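Local structure of racemase (Pseudovibrio sp. JE062, 3MKC) at residues 185-195 with 208-216; 243-254 with 274-282. The protein belongs to the mandelate racemase/muconate lactonizing enzyme family of the enolase superfamily, pairing an N-terminal capping domain with a TIM-barrel-like C-terminal domain. All blocks are in the same frame, centred on the assembly; numbering follows the deposited sequence.

In the fold
Both interactions belong to the barrel-like C-terminal part of this enolase-superfamily chain, and interaction 1 is complete in the chain before the first residue of interaction 2. Interaction 1 lays helix 188-202 against strand 207-211 and the loop after it, inside the beta-alpha-beta unit that starts with strand 175-179. After helix 219-228 and strand 236-238, interaction 2 joins helix 246-255 to the C-terminal end of helix 268-277 and the turn after it. Their centres are about 19 Å apart, yet they touch: Tyr214 OH packs 3.7 Å from His243 CD2. The first contact thus binds helix to sheet, the second helix to helix, in the same barrel wall, with helix 219-228 between them along the chain and touching both.

Interaction 1: residues 185-195 with 208-216; sequences DWSTKEVAYYL and MMVDYLYRF
Leu195 fits its two methyls against Val210 and Tyr212, packing helix 188-202 onto strand 207-211 as the second half of a beta-alpha-beta crossover from strand 175-179. Its CD2 meets Val210 CG1 tip to tip at 3.8 Å, while CD1 turns to Tyr212 and lies 3.3 Å from Tyr212 OH. With CG of Tyr212 beside the backbone N (chi1 -64°), the phenol ring leans back toward the helix, so that Val191 CG1 comes to its edge, 4.1 Å from Tyr212 CE1. The Met208 residue is selenomethionine; a bend at its last torsion brings CE to 3.7 Å from Leu195 O. Beyond the strand, Thr188 CG2 touches Phe216 CE1 at 3.6 Å, and Phe216 also packs on Val222 and Leu225 of helix 219-228. Arg215 lays its CG over the centre of the Phe216 ring, then bends at chi3 (-66°) toward the turn before the helix, where NH2 bonds to Ala184 O and NH1 weakly to Ile182 O. Ser187 is the N-cap, its OG weakly accepting from Glu190 N. Just ahead of it, Trp186 O receives a weak bond from Arg215 NH2, 3.3 Å long, at the edge of the guanidinium and in its plane.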
loop_
_atom_site.group_PDB
_atom_site.type_symbol
_atom_site.label_atom_id
_atom_site.label_comp_id
_atom_site.label_asym_id
_atom_site.label_seq_id
_atom_site.Cartn_x
_atom_site.Cartn_y
_atom_site.Cartn_z
ATOM N N ASP A 185 -10.453 -22.233 -12.721
ATOM C CA ASP A 185 -11.868 -22.595 -12.752
ATOM C C ASP A 185 -12.296 -23.448 -11.563
ATOM O O ASP A 185 -13.360 -24.070 -11.599
ATOM C CB ASP A 185 -12.195 -23.356 -14.035
ATOM C CG ASP A 185 -11.382 -24.626 -14.176
ATOM O OD1 ASP A 185 -11.090 -25.268 -13.141
ATOM O OD2 ASP A 185 -11.045 -24.986 -15.325
ATOM N N TRP A 186 -11.479 -23.480 -10.516
ATOM C CA TRP A 186 -11.799 -24.288 -9.343
ATOM C C TRP A 186 -13.152 -23.911 -8.742
ATOM O O TRP A 186 -13.495 -22.733 -8.654
ATOM C CB TRP A 186 -10.714 -24.136 -8.267
ATOM C CG TRP A 186 -9.298 -24.179 -8.781
ATOM C CD1 TRP A 186 -8.868 -24.708 -9.967
ATOM C CD2 TRP A 186 -8.124 -23.691 -8.111
ATOM N NE1 TRP A 186 -7.503 -24.577 -10.077
ATOM C CE2 TRP A 186 -7.021 -23.957 -8.954
ATOM C CE3 TRP A 186 -7.897 -23.055 -6.881
ATOM C CZ2 TRP A 186 -5.707 -23.611 -8.607
ATOM C CZ3 TRP A 186 -6.587 -22.709 -6.534
ATOM C CH2 TRP A 186 -5.511 -22.990 -7.398
ATOM N N SER A 187 -13.922 -24.919 -8.343
ATOM C CA SER A 187 -15.220 -24.687 -7.719
ATOM C C SER A 187 -14.894 -24.192 -6.322
ATOM O O SER A 187 -13.732 -24.203 -5.924
ATOM C CB SER A 187 -16.019 -25.992 -7.629
ATOM O OG SER A 187 -15.405 -26.915 -6.745
ATOM N N THR A 188 -15.901 -23.765 -5.570
ATOM C CA THR A 188 -15.635 -23.286 -4.223
ATOM C C THR A 188 -15.103 -24.416 -3.340
ATOM O O THR A 188 -14.275 -24.185 -2.458
ATOM C CB THR A 188 -16.889 -22.677 -3.577
ATOM O OG1 THR A 188 -17.897 -23.684 -3.436
ATOM C CG2 THR A 188 -17.421 -21.544 -4.438
ATOM N N LYS A 189 -15.561 -25.639 -3.579
ATOM C CA LYS A 189 -15.076 -26.759 -2.787
ATOM C C LYS A 189 -13.596 -27.016 -3.057
ATOM O O LYS A 189 -12.845 -27.378 -2.151
ATOM C CB LYS A 189 -15.896 -28.024 -3.066
ATOM C CG LYS A 189 -16.810 -28.392 -1.907
ATOM C CD LYS A 189 -15.970 -28.573 -0.640
ATOM C CE LYS A 189 -16.781 -28.457 0.644
ATOM N NZ LYS A 189 -15.864 -28.494 1.828
ATOM N N GLU A 190 -13.178 -26.806 -4.299
ATOM C CA GLU A 190 -11.788 -27.009 -4.671
ATOM C C GLU A 190 -10.925 -25.929 -4.028
ATOM O O GLU A 190 -9.791 -26.188 -3.621
ATOM C CB GLU A 190 -11.632 -26.969 -6.194
ATOM C CG GLU A 190 -12.318 -28.121 -6.919
ATOM C CD GLU A 190 -12.169 -28.027 -8.426
ATOM O OE1 GLU A 190 -12.645 -27.035 -9.016
ATOM O OE2 GLU A 190 -11.572 -28.944 -9.019
ATOM N N VAL A 191 -11.464 -24.715 -3.946
ATOM C CA VAL A 191 -10.742 -23.610 -3.331
ATOM C C VAL A 191 -10.530 -23.938 -1.859
ATOM O O VAL A 191 -9.464 -23.668 -1.306
ATOM C CB VAL A 191 -11.527 -22.280 -3.454
ATOM C CG1 VAL A 191 -10.825 -21.178 -2.657
ATOM C CG2 VAL A 191 -11.626 -21.881 -4.917
ATOM N N ALA A 192 -11.544 -24.527 -1.232
ATOM C CA ALA A 192 -11.440 -24.894 0.172
ATOM C C ALA A 192 -10.328 -25.930 0.326
ATOM O O ALA A 192 -9.521 -25.862 1.253
ATOM C CB ALA A 192 -12.753 -25.460 0.664
ATOM N N TYR A 193 -10.304 -26.888 -0.593
ATOM C CA TYR A 193 -9.299 -27.947 -0.595
ATOM C C TYR A 193 -7.923 -27.308 -0.699
ATOM O O TYR A 193 -7.009 -27.617 0.068
ATOM C CB TYR A 193 -9.527 -28.880 -1.791
ATOM C CG TYR A 193 -8.361 -29.802 -2.062
ATOM C CD1 TYR A 193 -8.078 -30.865 -1.208
ATOM C CD2 TYR A 193 -7.513 -29.579 -3.145
ATOM C CE1 TYR A 193 -6.975 -31.688 -1.424
ATOM C CE2 TYR A 193 -6.402 -30.395 -3.370
ATOM C CZ TYR A 193 -6.144 -31.444 -2.504
ATOM O OH TYR A 193 -5.046 -32.247 -2.709
ATOM N N TYR A 194 -7.803 -26.404 -1.662
ATOM C CA TYR A 194 -6.578 -25.668 -1.935
ATOM C C TYR A 194 -6.009 -25.002 -0.685
ATOM O O TYR A 194 -4.851 -25.208 -0.321
ATOM C CB TYR A 194 -6.887 -24.614 -2.999
ATOM C CG TYR A 194 -5.782 -23.648 -3.336
ATOM C CD1 TYR A 194 -4.599 -24.083 -3.922
ATOM C CD2 TYR A 194 -5.950 -22.278 -3.130
ATOM C CE1 TYR A 194 -3.612 -23.176 -4.305
ATOM C CE2 TYR A 194 -4.975 -21.368 -3.509
ATOM C CZ TYR A 194 -3.811 -21.821 -4.096
ATOM O OH TYR A 194 -2.854 -20.916 -4.484
ATOM N N LEU A 195 -6.834 -24.195 -0.030
ATOM C CA LEU A 195 -6.403 -23.488 1.160
ATOM C C LEU A 195 -6.064 -24.451 2.283
ATOM O O LEU A 195 -5.208 -24.169 3.107
ATOM C CB LEU A 195 -7.490 -22.504 1.596
ATOM C CG LEU A 195 -7.808 -21.435 0.542
ATOM C CD1 LEU A 195 -8.901 -20.505 1.060
ATOM C CD2 LEU A 195 -6.551 -20.637 0.219
HETATM N N MSE A 208 -1.845 -16.876 8.147
HETATM C CA MSE A 208 -2.058 -16.996 6.712
HETATM C C MSE A 208 -3.267 -16.207 6.247
HETATM O O MSE A 208 -4.385 -16.442 6.709
HETATM C CB MSE A 208 -2.247 -18.462 6.331
HETATM C CG MSE A 208 -2.373 -18.707 4.834
HETATM SE SE MSE A 208 -2.352 -20.594 4.411
HETATM C CE MSE A 208 -3.964 -20.749 3.406
HETATM N N MSE A 209 -3.027 -15.283 5.323
HETATM C CA MSE A 209 -4.076 -14.449 4.748
HETATM C C MSE A 209 -4.394 -14.976 3.357
HETATM O O MSE A 209 -3.575 -15.668 2.754
HETATM C CB MSE A 209 -3.613 -13.000 4.639
HETATM C CG MSE A 209 -3.415 -12.309 5.989
HETATM SE SE MSE A 209 -1.788 -12.734 6.940
HETATM C CE MSE A 209 -1.454 -11.007 7.665
ATOM N N VAL A 210 -5.578 -14.655 2.845
ATOM C CA VAL A 210 -5.967 -15.129 1.519
ATOM C C VAL A 210 -6.599 -14.041 0.655
ATOM O O VAL A 210 -7.492 -13.316 1.104
ATOM C CB VAL A 210 -6.965 -16.305 1.619
ATOM C CG1 VAL A 210 -7.243 -16.871 0.228
ATOM C CG2 VAL A 210 -6.404 -17.390 2.535
ATOM N N ASP A 211 -6.120 -13.944 -0.582
ATOM C CA ASP A 211 -6.612 -12.980 -1.560
ATOM C C ASP A 211 -7.382 -13.791 -2.591
ATOM O O ASP A 211 -6.791 -14.569 -3.343
ATOM C CB ASP A 211 -5.430 -12.257 -2.221
ATOM C CG ASP A 211 -5.857 -11.296 -3.327
ATOM O OD1 ASP A 211 -7.069 -11.162 -3.589
ATOM O OD2 ASP A 211 -4.966 -10.668 -3.935
ATOM N N TYR A 212 -8.697 -13.621 -2.618
ATOM C CA TYR A 212 -9.535 -14.365 -3.549
ATOM C C TYR A 212 -9.630 -13.702 -4.924
ATOM O O TYR A 212 -10.277 -14.221 -5.833
ATOM C CB TYR A 212 -10.918 -14.579 -2.924
ATOM C CG TYR A 212 -10.870 -15.434 -1.671
ATOM C CD1 TYR A 212 -10.997 -16.820 -1.740
ATOM C CD2 TYR A 212 -10.659 -14.858 -0.424
ATOM C CE1 TYR A 212 -10.916 -17.614 -0.589
ATOM C CE2 TYR A 212 -10.573 -15.633 0.725
ATOM C CZ TYR A 212 -10.702 -17.012 0.639
ATOM O OH TYR A 212 -10.618 -17.780 1.784
ATOM N N LEU A 213 -8.959 -12.563 -5.068
ATOM C CA LEU A 213 -8.918 -11.824 -6.323
ATOM C C LEU A 213 -10.247 -11.565 -7.022
ATOM O O LEU A 213 -10.353 -11.694 -8.246
ATOM C CB LEU A 213 -7.949 -12.510 -7.298
ATOM C CG LEU A 213 -6.475 -12.356 -6.924
ATOM C CD1 LEU A 213 -5.626 -13.386 -7.672
ATOM C CD2 LEU A 213 -6.024 -10.936 -7.242
ATOM N N TYR A 214 -11.263 -11.216 -6.239
ATOM C CA TYR A 214 -12.566 -10.868 -6.784
ATOM C C TYR A 214 -13.207 -11.921 -7.681
ATOM O O TYR A 214 -13.834 -11.586 -8.683
ATOM C CB TYR A 214 -12.428 -9.553 -7.553
ATOM C CG TYR A 214 -11.789 -8.451 -6.735
ATOM C CD1 TYR A 214 -12.487 -7.834 -5.702
ATOM C CD2 TYR A 214 -10.465 -8.055 -6.963
ATOM C CE1 TYR A 214 -11.898 -6.859 -4.917
ATOM C CE2 TYR A 214 -9.860 -7.076 -6.177
ATOM C CZ TYR A 214 -10.588 -6.483 -5.152
ATOM O OH TYR A 214 -10.009 -5.531 -4.351
ATOM N N ARG A 215 -13.077 -13.192 -7.321
ATOM C CA ARG A 215 -13.662 -14.238 -8.151
ATOM C C ARG A 215 -15.134 -14.508 -7.832
ATOM O O ARG A 215 -15.785 -15.256 -8.552
ATOM C CB ARG A 215 -12.860 -15.540 -8.013
ATOM C CG ARG A 215 -12.927 -16.170 -6.643
ATOM C CD ARG A 215 -11.948 -17.342 -6.485
ATOM N NE ARG A 215 -12.250 -18.499 -7.332
ATOM C CZ ARG A 215 -11.704 -18.723 -8.526
ATOM N NH1 ARG A 215 -10.825 -17.869 -9.033
ATOM N NH2 ARG A 215 -12.020 -19.817 -9.210
ATOM N N PHE A 216 -15.657 -13.893 -6.773
ATOM C CA PHE A 216 -17.056 -14.108 -6.376
ATOM C C PHE A 216 -17.967 -12.883 -6.505
ATOM O O PHE A 216 -17.497 -11.752 -6.528
ATOM C CB PHE A 216 -17.111 -14.599 -4.929
ATOM C CG PHE A 216 -16.387 -15.891 -4.699
ATOM C CD1 PHE A 216 -16.798 -17.057 -5.335
ATOM C CD2 PHE A 216 -15.307 -15.949 -3.825
ATOM C CE1 PHE A 216 -16.143 -18.272 -5.099
ATOM C CE2 PHE A 216 -14.648 -17.149 -3.583
ATOM C CZ PHE A 216 -15.069 -18.317 -4.224
#

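Interaction 2: residues 243-254 with 274-282; sequences HDDLSGHAKLVE and EWITKGKVH
Trp275 drives the edge of its six-membered ring between two imidazoles, giving an aromatic cluster with two edge-to-face (T-shaped) pairs. CZ2 stands over the centre of the His243 ring, with the planes at 69°, and CZ3 stands over the centre of the His249 ring, with the planes at 83°; in both pairs the centroids are 4.9 Å apart. His249 is held for this by its own helix start: ND1 donates to Asp245 O at 2.8 Å, nearly straight (169°) and in the imidazole plane, although it comes from above the carbonyl plane. The same Asp245 O also accepts from His249 N.

Apolar contacts follow. Leu246 CD1 makes a CH-pi contact with one face of Trp275, 3.7 Å from the centroid of the six-membered ring, and Leu246 CD2 rests on Glu274 CG. Farther along the helix, Val253 CG2 packs on His282 CE1.

Backbone atoms of the turn also take part. The CA-H of Gly279 points at Leu246 O, 3.5 Å from CA. The small Ala250 side chain lets the turn come close, its CB 3.4 Å from Lys278 O, and the Val253 CG2 methyl packs 3.3 Å from the carbonyl Lys280 O.

One salt bridge joins the exposed ends of Lys280 and Glu254. Lys280, extended beyond CG, passes Ala250 CB and brings NZ to 2.7 Å from Glu254 OE2, on the anti side, tilted out of the carboxylate plane.

Helix 246-255 therefore lies against the end of helix 268-277, with Leu252 and Lys251 touching helix 219-228, while Trp275 and Ile276 rest on Leu284 of strand 283-284.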
loop_
_atom_site.group_PDB
_atom_site.type_symbol
_atom_site.label_atom_id
_atom_site.label_comp_id
_atom_site.label_asym_id
_atom_site.label_seq_id
_atom_site.Cartn_x
_atom_site.Cartn_y
_atom_site.Cartn_z
ATOM N N HIS A 243 -15.647 -5.039 -5.515
ATOM C CA HIS A 243 -15.256 -3.865 -4.764
ATOM C C HIS A 243 -16.341 -2.809 -4.528
ATOM O O HIS A 243 -16.247 -2.038 -3.576
ATOM C CB HIS A 243 -14.022 -3.251 -5.434
ATOM C CG HIS A 243 -13.248 -2.325 -4.554
ATOM N ND1 HIS A 243 -13.592 -1.002 -4.378
ATOM C CD2 HIS A 243 -12.125 -2.521 -3.825
ATOM C CE1 HIS A 243 -12.712 -0.422 -3.581
ATOM N NE2 HIS A 243 -11.810 -1.324 -3.231
ATOM N N ASP A 244 -17.369 -2.773 -5.373
ATOM C CA ASP A 244 -18.455 -1.800 -5.198
ATOM C C ASP A 244 -19.561 -2.349 -4.301
ATOM O O ASP A 244 -20.406 -1.599 -3.810
ATOM C CB ASP A 244 -19.110 -1.436 -6.540
ATOM C CG ASP A 244 -18.190 -0.660 -7.462
ATOM O OD1 ASP A 244 -17.657 0.383 -7.033
ATOM O OD2 ASP A 244 -18.024 -1.091 -8.626
ATOM N N ASP A 245 -19.556 -3.662 -4.105
ATOM C CA ASP A 245 -20.572 -4.346 -3.318
ATOM C C ASP A 245 -20.351 -4.239 -1.813
ATOM O O ASP A 245 -20.145 -5.240 -1.138
ATOM C CB ASP A 245 -20.617 -5.819 -3.759
ATOM C CG ASP A 245 -21.777 -6.593 -3.158
ATOM O OD1 ASP A 245 -22.713 -5.964 -2.605
ATOM O OD2 ASP A 245 -21.749 -7.847 -3.263
ATOM N N LEU A 246 -20.395 -3.024 -1.286
ATOM C CA LEU A 246 -20.199 -2.850 0.143
ATOM C C LEU A 246 -21.244 -3.581 0.969
ATOM O O LEU A 246 -20.908 -4.214 1.969
ATOM C CB LEU A 246 -20.190 -1.367 0.513
ATOM C CG LEU A 246 -18.773 -0.778 0.498
ATOM C CD1 LEU A 246 -18.179 -0.891 -0.894
ATOM C CD2 LEU A 246 -18.816 0.670 0.949
ATOM N N SER A 247 -22.509 -3.499 0.561
ATOM C CA SER A 247 -23.557 -4.178 1.309
ATOM C C SER A 247 -23.308 -5.684 1.338
ATOM O O SER A 247 -23.661 -6.354 2.296
ATOM C CB SER A 247 -24.941 -3.872 0.712
ATOM O OG SER A 247 -24.974 -4.108 -0.685
ATOM N N GLY A 248 -22.687 -6.208 0.283
ATOM C CA GLY A 248 -22.401 -7.629 0.234
ATOM C C GLY A 248 -21.353 -8.000 1.268
ATOM O O GLY A 248 -21.434 -9.045 1.906
ATOM N N HIS A 249 -20.354 -7.143 1.440
ATOM C CA HIS A 249 -19.336 -7.427 2.432
ATOM C C HIS A 249 -19.966 -7.453 3.833
ATOM O O HIS A 249 -19.604 -8.274 4.672
ATOM C CB HIS A 249 -18.217 -6.383 2.362
ATOM C CG HIS A 249 -17.323 -6.539 1.173
ATOM N ND1 HIS A 249 -17.733 -6.258 -0.114
ATOM C CD2 HIS A 249 -16.038 -6.955 1.074
ATOM C CE1 HIS A 249 -16.742 -6.494 -0.954
ATOM N NE2 HIS A 249 -15.701 -6.919 -0.258
ATOM N N ALA A 250 -20.921 -6.561 4.083
ATOM C CA ALA A 250 -21.566 -6.530 5.393
ATOM C C ALA A 250 -22.228 -7.885 5.664
ATOM O O ALA A 250 -22.230 -8.371 6.799
ATOM C CB ALA A 250 -22.614 -5.407 5.450
ATOM N N LYS A 251 -22.784 -8.488 4.616
ATOM C CA LYS A 251 -23.429 -9.790 4.743
ATOM C C LYS A 251 -22.415 -10.822 5.199
ATOM O O LYS A 251 -22.688 -11.619 6.100
ATOM C CB LYS A 251 -24.034 -10.227 3.409
ATOM C CG LYS A 251 -25.321 -9.517 3.032
ATOM C CD LYS A 251 -26.457 -9.925 3.951
ATOM C CE LYS A 251 -27.808 -9.522 3.384
ATOM N NZ LYS A 251 -27.984 -8.044 3.351
ATOM N N LEU A 252 -21.242 -10.816 4.570
ATOM C CA LEU A 252 -20.190 -11.760 4.938
ATOM C C LEU A 252 -19.810 -11.556 6.392
ATOM O O LEU A 252 -19.587 -12.515 7.127
ATOM C CB LEU A 252 -18.949 -11.567 4.063
ATOM C CG LEU A 252 -19.067 -11.947 2.590
ATOM C CD1 LEU A 252 -17.720 -11.736 1.900
ATOM C CD2 LEU A 252 -19.498 -13.405 2.472
ATOM N N VAL A 253 -19.724 -10.299 6.808
ATOM C CA VAL A 253 -19.372 -10.010 8.193
ATOM C C VAL A 253 -20.440 -10.540 9.136
ATOM O O VAL A 253 -20.143 -11.140 10.167
ATOM C CB VAL A 253 -19.210 -8.493 8.432
ATOM C CG1 VAL A 253 -19.064 -8.207 9.942
ATOM C CG2 VAL A 253 -17.989 -7.995 7.689
ATOM N N GLU A 254 -21.688 -10.314 8.769
ATOM C CA GLU A 254 -22.811 -10.744 9.587
ATOM C C GLU A 254 -23.017 -12.250 9.603
ATOM O O GLU A 254 -23.546 -12.801 10.567
ATOM C CB GLU A 254 -24.092 -10.080 9.075
ATOM C CG GLU A 254 -24.183 -8.605 9.400
ATOM C CD GLU A 254 -25.087 -7.848 8.445
ATOM O OE1 GLU A 254 -25.926 -8.482 7.767
ATOM O OE2 GLU A 254 -24.956 -6.610 8.387
ATOM N N GLU A 274 -17.102 4.785 4.314
ATOM C CA GLU A 274 -18.248 4.006 3.857
ATOM C C GLU A 274 -17.938 2.511 4.002
ATOM O O GLU A 274 -18.812 1.714 4.339
ATOM C CB GLU A 274 -18.590 4.362 2.400
ATOM C CG GLU A 274 -19.793 3.618 1.846
ATOM C CD GLU A 274 -20.162 4.037 0.430
ATOM O OE1 GLU A 274 -19.262 4.459 -0.331
ATOM O OE2 GLU A 274 -21.356 3.922 0.072
ATOM N N TRP A 275 -16.692 2.123 3.749
ATOM C CA TRP A 275 -16.337 0.717 3.918
ATOM C C TRP A 275 -16.506 0.323 5.379
ATOM O O TRP A 275 -16.928 -0.784 5.691
ATOM C CB TRP A 275 -14.892 0.461 3.511
ATOM C CG TRP A 275 -14.729 0.223 2.054
ATOM C CD1 TRP A 275 -14.390 1.142 1.107
ATOM C CD2 TRP A 275 -14.893 -1.024 1.369
ATOM N NE1 TRP A 275 -14.326 0.544 -0.129
ATOM C CE2 TRP A 275 -14.631 -0.787 0.004
ATOM C CE3 TRP A 275 -15.237 -2.322 1.777
ATOM C CZ2 TRP A 275 -14.699 -1.799 -0.961
ATOM C CZ3 TRP A 275 -15.310 -3.333 0.814
ATOM C CH2 TRP A 275 -15.041 -3.063 -0.538
ATOM N N ILE A 276 -16.169 1.234 6.282
ATOM C CA ILE A 276 -16.293 0.936 7.703
ATOM C C ILE A 276 -17.745 0.798 8.166
ATOM O O ILE A 276 -18.131 -0.222 8.738
ATOM C CB ILE A 276 -15.626 2.028 8.572
ATOM C CG1 ILE A 276 -14.105 1.952 8.434
ATOM C CG2 ILE A 276 -16.037 1.864 10.034
ATOM C CD1 ILE A 276 -13.385 3.076 9.158
ATOM N N THR A 277 -18.547 1.826 7.916
ATOM C CA THR A 277 -19.935 1.811 8.376
ATOM C C THR A 277 -20.918 0.985 7.559
ATOM O O THR A 277 -21.801 0.346 8.126
ATOM C CB THR A 277 -20.494 3.243 8.492
ATOM O OG1 THR A 277 -20.551 3.839 7.192
ATOM C CG2 THR A 277 -19.606 4.088 9.390
ATOM N N LYS A 278 -20.784 0.995 6.237
ATOM C CA LYS A 278 -21.705 0.240 5.389
ATOM C C LYS A 278 -21.172 -1.155 5.092
ATOM O O LYS A 278 -21.923 -2.134 5.090
ATOM C CB LYS A 278 -21.952 0.976 4.067
ATOM C CG LYS A 278 -23.059 0.353 3.226
ATOM C CD LYS A 278 -23.072 0.902 1.803
ATOM C CE LYS A 278 -24.411 1.530 1.450
ATOM N NZ LYS A 278 -24.635 2.829 2.152
ATOM N N GLY A 279 -19.870 -1.238 4.834
ATOM C CA GLY A 279 -19.265 -2.523 4.547
ATOM C C GLY A 279 -19.049 -3.328 5.813
ATOM O O GLY A 279 -18.986 -4.552 5.766
ATOM N N LYS A 280 -18.936 -2.639 6.947
ATOM C CA LYS A 280 -18.734 -3.309 8.229
ATOM C C LYS A 280 -17.463 -4.157 8.236
ATOM O O LYS A 280 -17.311 -5.050 9.082
ATOM C CB LYS A 280 -19.930 -4.213 8.537
ATOM C CG LYS A 280 -21.244 -3.485 8.710
ATOM C CD LYS A 280 -22.334 -4.473 9.114
ATOM C CE LYS A 280 -23.602 -3.769 9.583
ATOM N NZ LYS A 280 -24.536 -4.734 10.261
ATOM N N VAL A 281 -16.549 -3.886 7.305
ATOM C CA VAL A 281 -15.321 -4.675 7.222
ATOM C C VAL A 281 -14.413 -4.587 8.449
ATOM O O VAL A 281 -14.441 -3.604 9.184
ATOM C CB VAL A 281 -14.509 -4.323 5.935
ATOM C CG1 VAL A 281 -15.351 -4.633 4.714
ATOM C CG2 VAL A 281 -14.089 -2.865 5.939
ATOM N N HIS A 282 -13.633 -5.643 8.675
ATOM C CA HIS A 282 -12.718 -5.696 9.816
ATOM C C HIS A 282 -11.401 -5.031 9.510
ATOM O O HIS A 282 -10.668 -4.665 10.417
ATOM C CB HIS A 282 -12.339 -7.135 10.194
ATOM C CG HIS A 282 -13.488 -8.017 10.552
ATOM N ND1 HIS A 282 -14.348 -8.541 9.612
ATOM C CD2 HIS A 282 -13.865 -8.547 11.742
ATOM C CE1 HIS A 282 -15.199 -9.359 10.204
ATOM N NE2 HIS A 282 -14.925 -9.381 11.497
#